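Local coordinates for protein rutinosidase (Aspergillus niger, PDB 6I1A) that acts as a secreted family 5 glycoside hydrolase that releases rutinose from its glycosides and probably also trims glucose from beta-1,3-glucans, at residues G29-Q33 against I93-Y97; H131-H137 against Y187-N193. One frame throughout, in Å; residues are numbered along the deposited sequence.

Contact 1: residues G29-Q33 against I93-Y97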
loop_
_atom_site.group_PDB
_atom_site.type_symbol
_atom_site.label_atom_id
_atom_site.label_comp_id
_atom_site.label_asym_id
_atom_site.label_seq_id
_atom_site.Cartn_x
_atom_site.Cartn_y
_atom_site.Cartn_z
ATOM N N GLY A 29 2.478 22.837 14.735
ATOM C CA GLY A 29 1.417 23.804 14.950
ATOM C C GLY A 29 1.874 25.006 15.724
ATOM O O GLY A 29 1.027 25.795 16.161
ATOM N N TRP A 30 3.175 25.193 15.849
ATOM C CA TRP A 30 3.788 26.256 16.697
ATOM C C TRP A 30 4.383 27.326 15.785
ATOM O O TRP A 30 3.862 28.466 15.747
ATOM C CB TRP A 30 4.800 25.663 17.638
ATOM C CG TRP A 30 5.568 26.661 18.452
ATOM C CD1 TRP A 30 5.112 27.832 19.026
ATOM C CD2 TRP A 30 6.944 26.557 18.835
ATOM N NE1 TRP A 30 6.120 28.453 19.717
ATOM C CE2 TRP A 30 7.267 27.692 19.620
ATOM C CE3 TRP A 30 7.951 25.628 18.580
ATOM C CZ2 TRP A 30 8.541 27.857 20.155
ATOM C CZ3 TRP A 30 9.197 25.840 19.083
ATOM C CH2 TRP A 30 9.499 26.918 19.886
ATOM N N LEU A 31 5.404 26.955 15.032
ATOM C CA LEU A 31 6.055 27.853 14.055
ATOM C C LEU A 31 5.524 27.643 12.630
ATOM O O LEU A 31 5.871 28.438 11.750
ATOM C CB LEU A 31 7.576 27.685 14.135
ATOM C CG LEU A 31 8.155 27.862 15.530
ATOM C CD1 LEU A 31 9.675 27.688 15.543
ATOM C CD2 LEU A 31 7.760 29.234 16.129
ATOM N N GLU A 32 4.682 26.646 12.410
ATOM C CA GLU A 32 3.933 26.454 11.168
ATOM C C GLU A 32 2.491 26.128 11.552
ATOM O O GLU A 32 2.338 25.357 12.547
ATOM C CB GLU A 32 4.573 25.345 10.323
ATOM C CG GLU A 32 4.786 23.985 11.005
ATOM C CD GLU A 32 3.613 23.038 11.048
ATOM O OE1 GLU A 32 3.496 22.319 12.036
ATOM O OE2 GLU A 32 2.875 22.962 10.029
ATOM N N GLN A 33 1.537 26.620 10.810
ATOM C CA GLN A 33 0.114 26.560 11.290
ATOM C C GLN A 33 -0.662 25.603 10.389
ATOM O O GLN A 33 -0.480 25.604 9.164
ATOM C CB GLN A 33 -0.536 27.954 11.242
ATOM C CG GLN A 33 0.320 29.043 11.887
ATOM C CD GLN A 33 0.776 28.704 13.268
ATOM O OE1 GLN A 33 0.079 28.071 14.096
ATOM N NE2 GLN A 33 1.989 29.132 13.612
ATOM N N ILE A 93 11.300 20.040 15.352
ATOM C CA ILE A 93 10.722 21.375 15.298
ATOM C C ILE A 93 10.458 21.804 13.867
ATOM O O ILE A 93 11.387 22.280 13.163
ATOM C CB ILE A 93 11.550 22.422 16.079
ATOM C CG1 ILE A 93 11.958 21.932 17.458
ATOM C CG2 ILE A 93 10.764 23.704 16.105
ATOM C CD1 ILE A 93 12.745 22.903 18.292
ATOM N N PRO A 94 9.229 21.640 13.361
ATOM C CA PRO A 94 8.849 22.097 12.032
ATOM C C PRO A 94 8.818 23.626 11.997
ATOM O O PRO A 94 8.231 24.271 12.863
ATOM C CB PRO A 94 7.447 21.507 11.808
ATOM C CG PRO A 94 7.410 20.350 12.753
ATOM C CD PRO A 94 8.166 20.814 13.979
ATOM N N THR A 95 9.457 24.183 10.968
ATOM C CA THR A 95 9.480 25.629 10.725
ATOM C C THR A 95 9.015 25.885 9.296
ATOM O O THR A 95 9.189 25.029 8.393
ATOM C CB THR A 95 10.881 26.191 10.950
ATOM O OG1 THR A 95 11.845 25.722 9.984
ATOM C CG2 THR A 95 11.431 25.908 12.327
ATOM N N THR A 96 8.463 27.079 9.051
ATOM C CA THR A 96 8.282 27.515 7.654
ATOM C C THR A 96 9.623 28.054 7.138
ATOM O O THR A 96 10.456 28.502 7.923
ATOM C CB THR A 96 7.203 28.565 7.477
ATOM O OG1 THR A 96 7.695 29.798 8.033
ATOM C CG2 THR A 96 5.903 28.172 8.159
ATOM N N TYR A 97 9.773 28.084 5.836
ATOM C CA TYR A 97 11.026 28.685 5.278
ATOM C C TYR A 97 11.085 30.164 5.663
ATOM O O TYR A 97 12.188 30.734 5.650
ATOM C CB TYR A 97 11.181 28.502 3.768
ATOM C CG TYR A 97 10.127 29.145 2.931
ATOM C CD1 TYR A 97 10.146 30.525 2.710
ATOM C CD2 TYR A 97 9.066 28.421 2.391
ATOM C CE1 TYR A 97 9.197 31.139 1.939
ATOM C CE2 TYR A 97 8.085 29.053 1.636
ATOM C CZ TYR A 97 8.165 30.423 1.395
ATOM O OH TYR A 97 7.174 31.053 0.681
HETATM O O HOH W 1 5.998 24.251 14.537
HETATM O O HOH W 2 8.199 29.431 10.801
#
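Leu31 and Glu32, in the loop that follows strand 22-26 of the beta/alpha barrel, pack against Pro94 and Thr96 at the C-terminal end of strand 90-95, the rim where TIM-barrel enzymes build their active sites. The backbones are joined through two waters, with no direct hydrogen bond between the segments. One water accepts from Leu31 N at 2.8 Å and donates to Pro94 O, also at 2.8 Å. The second donates to Leu31 O over 2.7 Å and accepts from Thr96 N over 2.9 Å, so both polar backbone atoms of Leu31 are served. Beside this bridge the methyl CG2 of Thr96 lies 3.6 Å from Leu31 O and also touches the CB of Glu32. In Glu32, CG sits between the backbone N and the carbonyl carbon (chi1 54°), which puts it against Pro94 CB at 3.7 Å. A bend at chi2 (83°) turns the carboxylate back, and OE1 takes an almost straight bond from Gly29 N at 2.9 Å, reached from above the carboxylate plane; this ties the loop to itself. On the apolar side, Ile93 CG2 touches both Trp30 CZ3, at 4.0 Å, and Leu31 CD1, and the other Leu31 methyl, CD2, covers the centre of one indole face. The Thr95 and Leu31 side chains lie side by side, CG2 against CD1. Helix 113-128 closes this apolar patch through Tyr116, Leu117 and Ile120, helix 63-73 takes the indole N-H on Tyr71 O, and helix 52-59 brings Glu52 against Glu32 and Thr96.

Contact 2: residues H131-H137 against Y187-N193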
loop_
_atom_site.group_PDB
_atom_site.type_symbol
_atom_site.label_atom_id
_atom_site.label_comp_id
_atom_site.label_asym_id
_atom_site.label_seq_id
_atom_site.Cartn_x
_atom_site.Cartn_y
_atom_site.Cartn_z
ATOM N N HIS A 131 18.111 16.242 22.072
ATOM C CA HIS A 131 18.591 16.454 20.666
ATOM C C HIS A 131 17.511 17.200 19.901
ATOM O O HIS A 131 16.328 16.904 20.158
ATOM C CB HIS A 131 18.974 15.132 20.008
ATOM C CG HIS A 131 19.761 15.285 18.730
ATOM N ND1 HIS A 131 21.076 15.681 18.717
ATOM C CD2 HIS A 131 19.353 15.232 17.420
ATOM C CE1 HIS A 131 21.477 15.767 17.453
ATOM N NE2 HIS A 131 20.464 15.534 16.660
ATOM N N ILE A 132 17.881 18.128 19.043
ATOM C CA ILE A 132 16.968 19.003 18.318
ATOM C C ILE A 132 17.057 18.677 16.836
ATOM O O ILE A 132 18.152 18.837 16.260
ATOM C CB ILE A 132 17.254 20.481 18.579
ATOM C CG1 ILE A 132 17.406 20.816 20.074
ATOM C CG2 ILE A 132 16.223 21.333 17.922
ATOM C CD1 ILE A 132 16.114 20.654 20.892
ATOM N N ILE A 133 15.943 18.367 16.208
ATOM C CA ILE A 133 15.856 18.284 14.732
ATOM C C ILE A 133 15.208 19.554 14.199
ATOM O O ILE A 133 14.057 19.833 14.558
ATOM C CB ILE A 133 15.064 17.085 14.254
ATOM C CG1 ILE A 133 15.683 15.777 14.748
ATOM C CG2 ILE A 133 14.859 17.070 12.732
ATOM C CD1 ILE A 133 14.712 14.612 14.729
ATOM N N ILE A 134 15.925 20.372 13.412
ATOM C CA ILE A 134 15.358 21.570 12.802
ATOM C C ILE A 134 14.861 21.186 11.399
ATOM O O ILE A 134 15.682 20.752 10.554
ATOM C CB ILE A 134 16.327 22.768 12.753
ATOM C CG1 ILE A 134 16.804 23.158 14.151
ATOM C CG2 ILE A 134 15.660 23.917 12.014
ATOM C CD1 ILE A 134 17.904 24.206 14.121
ATOM N N ASP A 135 13.555 21.255 11.176
ATOM C CA ASP A 135 12.928 20.851 9.919
ATOM C C ASP A 135 12.437 22.081 9.166
ATOM O O ASP A 135 11.610 22.851 9.696
ATOM C CB ASP A 135 11.792 19.892 10.303
ATOM C CG ASP A 135 10.681 19.767 9.292
ATOM O OD1 ASP A 135 10.889 19.808 8.069
ATOM O OD2 ASP A 135 9.541 19.515 9.800
ATOM N N THR A 136 12.894 22.268 7.929
ATOM C CA THR A 136 12.330 23.275 7.028
ATOM C C THR A 136 11.123 22.649 6.327
ATOM O O THR A 136 11.308 21.980 5.284
ATOM C CB THR A 136 13.396 23.874 6.100
ATOM O OG1 THR A 136 14.036 22.832 5.393
ATOM C CG2 THR A 136 14.436 24.583 6.931
ATOM N N HIS A 137 9.950 22.779 6.964
ATOM C CA HIS A 137 8.753 22.021 6.589
ATOM C C HIS A 137 8.219 22.432 5.230
ATOM O O HIS A 137 7.729 21.574 4.469
ATOM C CB HIS A 137 7.712 22.253 7.695
ATOM C CG HIS A 137 6.823 21.094 7.993
ATOM N ND1 HIS A 137 7.334 19.915 8.437
ATOM C CD2 HIS A 137 5.463 21.027 8.100
ATOM C CE1 HIS A 137 6.316 19.125 8.727
ATOM N NE2 HIS A 137 5.170 19.758 8.543
ATOM N N TYR A 187 22.174 19.301 17.305
ATOM C CA TYR A 187 21.217 19.554 16.190
ATOM C C TYR A 187 21.420 18.601 15.036
ATOM O O TYR A 187 22.577 18.265 14.615
ATOM C CB TYR A 187 21.348 20.973 15.681
ATOM C CG TYR A 187 21.006 22.009 16.711
ATOM C CD1 TYR A 187 22.003 22.494 17.575
ATOM C CD2 TYR A 187 19.740 22.542 16.876
ATOM C CE1 TYR A 187 21.720 23.457 18.540
ATOM C CE2 TYR A 187 19.456 23.510 17.814
ATOM C CZ TYR A 187 20.451 23.980 18.666
ATOM O OH TYR A 187 20.113 24.929 19.571
ATOM N N THR A 188 20.292 18.206 14.447
ATOM C CA THR A 188 20.189 17.514 13.161
ATOM C C THR A 188 19.425 18.420 12.211
ATOM O O THR A 188 18.419 19.003 12.582
ATOM C CB THR A 188 19.560 16.125 13.299
ATOM O OG1 THR A 188 20.474 15.285 13.999
ATOM C CG2 THR A 188 19.130 15.502 12.012
ATOM N N LEU A 189 19.895 18.540 10.962
ATOM C CA LEU A 189 19.270 19.412 9.962
ATOM C C LEU A 189 18.413 18.583 9.003
ATOM O O LEU A 189 18.926 17.648 8.339
ATOM C CB LEU A 189 20.403 20.114 9.181
ATOM C CG LEU A 189 20.007 21.280 8.313
ATOM C CD1 LEU A 189 21.240 22.202 8.016
ATOM C CD2 LEU A 189 19.474 20.819 7.028
ATOM N N GLU A 190 17.129 18.912 8.915
ATOM C CA GLU A 190 16.180 18.237 8.020
ATOM C C GLU A 190 15.677 19.218 6.967
ATOM O O GLU A 190 14.862 20.112 7.260
ATOM C CB GLU A 190 14.974 17.695 8.801
ATOM C CG GLU A 190 14.062 16.868 7.925
ATOM C CD GLU A 190 13.052 16.050 8.679
ATOM O OE1 GLU A 190 12.616 16.455 9.777
ATOM O OE2 GLU A 190 12.756 14.923 8.192
ATOM N N PRO A 191 16.212 19.137 5.722
ATOM C CA PRO A 191 16.008 20.228 4.759
ATOM C C PRO A 191 14.780 20.158 3.854
ATOM O O PRO A 191 14.555 21.056 3.043
ATOM C CB PRO A 191 17.295 20.071 3.906
ATOM C CG PRO A 191 17.541 18.613 3.861
ATOM C CD PRO A 191 17.249 18.199 5.305
ATOM N N ILE A 192 13.977 19.105 4.009
ATOM C CA ILE A 192 12.709 19.030 3.254
ATOM C C ILE A 192 11.757 18.126 4.034
ATOM O O ILE A 192 12.218 17.274 4.820
ATOM C CB ILE A 192 12.939 18.523 1.801
ATOM C CG1 ILE A 192 11.779 18.896 0.854
ATOM C CG2 ILE A 192 13.248 17.045 1.753
ATOM C CD1 ILE A 192 12.197 18.832 -0.629
ATOM N N ASN A 193 10.460 18.306 3.765
ATOM C CA ASN A 193 9.406 17.488 4.410
ATOM C C ASN A 193 8.362 17.114 3.386
ATOM O O ASN A 193 7.769 18.004 2.742
ATOM C CB ASN A 193 8.766 18.281 5.532
ATOM C CG ASN A 193 7.706 17.458 6.231
ATOM O OD1 ASN A 193 8.047 16.591 7.031
ATOM N ND2 ASN A 193 6.429 17.727 5.931
HETATM O O HOH W 3 9.968 21.064 2.903
HETATM O O HOH W 4 5.801 19.740 3.766
#
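Strands 131-136 and 187-190 run parallel, their axes 4.7 Å apart at an angle of 20°, with Ile132 paired to Tyr187, Ile133 to Thr188, Ile134 to Leu189 and Asp135 to Glu190. The ladder runs Thr188 N to Ile132 O (2.9 Å), Ile134 N to Thr188 O (3.0 Å), Glu190 N to Ile134 O and Thr136 N to Glu190 O. At its start the His131 ring presents NE2 edge-on to Thr188 OG1, 2.7 Å away; that hydroxyl also bonds Trp17. On the Ile132-Ile134 face, Tyr187 lies alongside Ile132, and its CD2 meets Ile134 CD1 at 3.7 Å, with helix 113-128 packed on the same tyrosine. On the other face the Asp135 and Glu190 carboxylates come as close as 4.1 Å (OD1 to OE1), a pairing that Arg92 probably eases through its salt bridge to Glu190. Asp135 also accepts from His137, OD2 to ND1 at 2.6 Å on the syn side, which, with the Asn193 amide stacked over one ring face (planes 23° apart, ND2 3.1 Å from CE1), limits the ring's rotation; Asn193 OD1 is bonded to Arg92. One water links Thr136 O to Asn193 N, with a weak bond to His137 O; a second donates to His137 O and Asn193 O and accepts from Asn193 ND2. This is a beta-alpha-beta unit of the TIM barrel, and Asn193 fits the asparagine of the Asn-Glu-Pro motif that marks the active site in family 5.

The two contacts occupy separate lengths of chain, the second starting after the first is complete. From the loop after strand 22-26, the chain passes through helices 39-45, 52-59, 63-73 and 77-85 before strand 90-95 returns it to that loop. Helix 113-128 then leads to strand 131-136, and contact 2 closes the next excursion, across helix 161-179 to strand 187-190. Strands 90-95 and 131-136 are neighbours in one sheet, where Thr95 N probably bonds Asp135 O and Thr95 O probably bonds His137 N. Pro94 further packs on Asp135 and His137, so the first barrel loop is coupled, strand by strand, to the loop at Asn193 that follows strand 187-190.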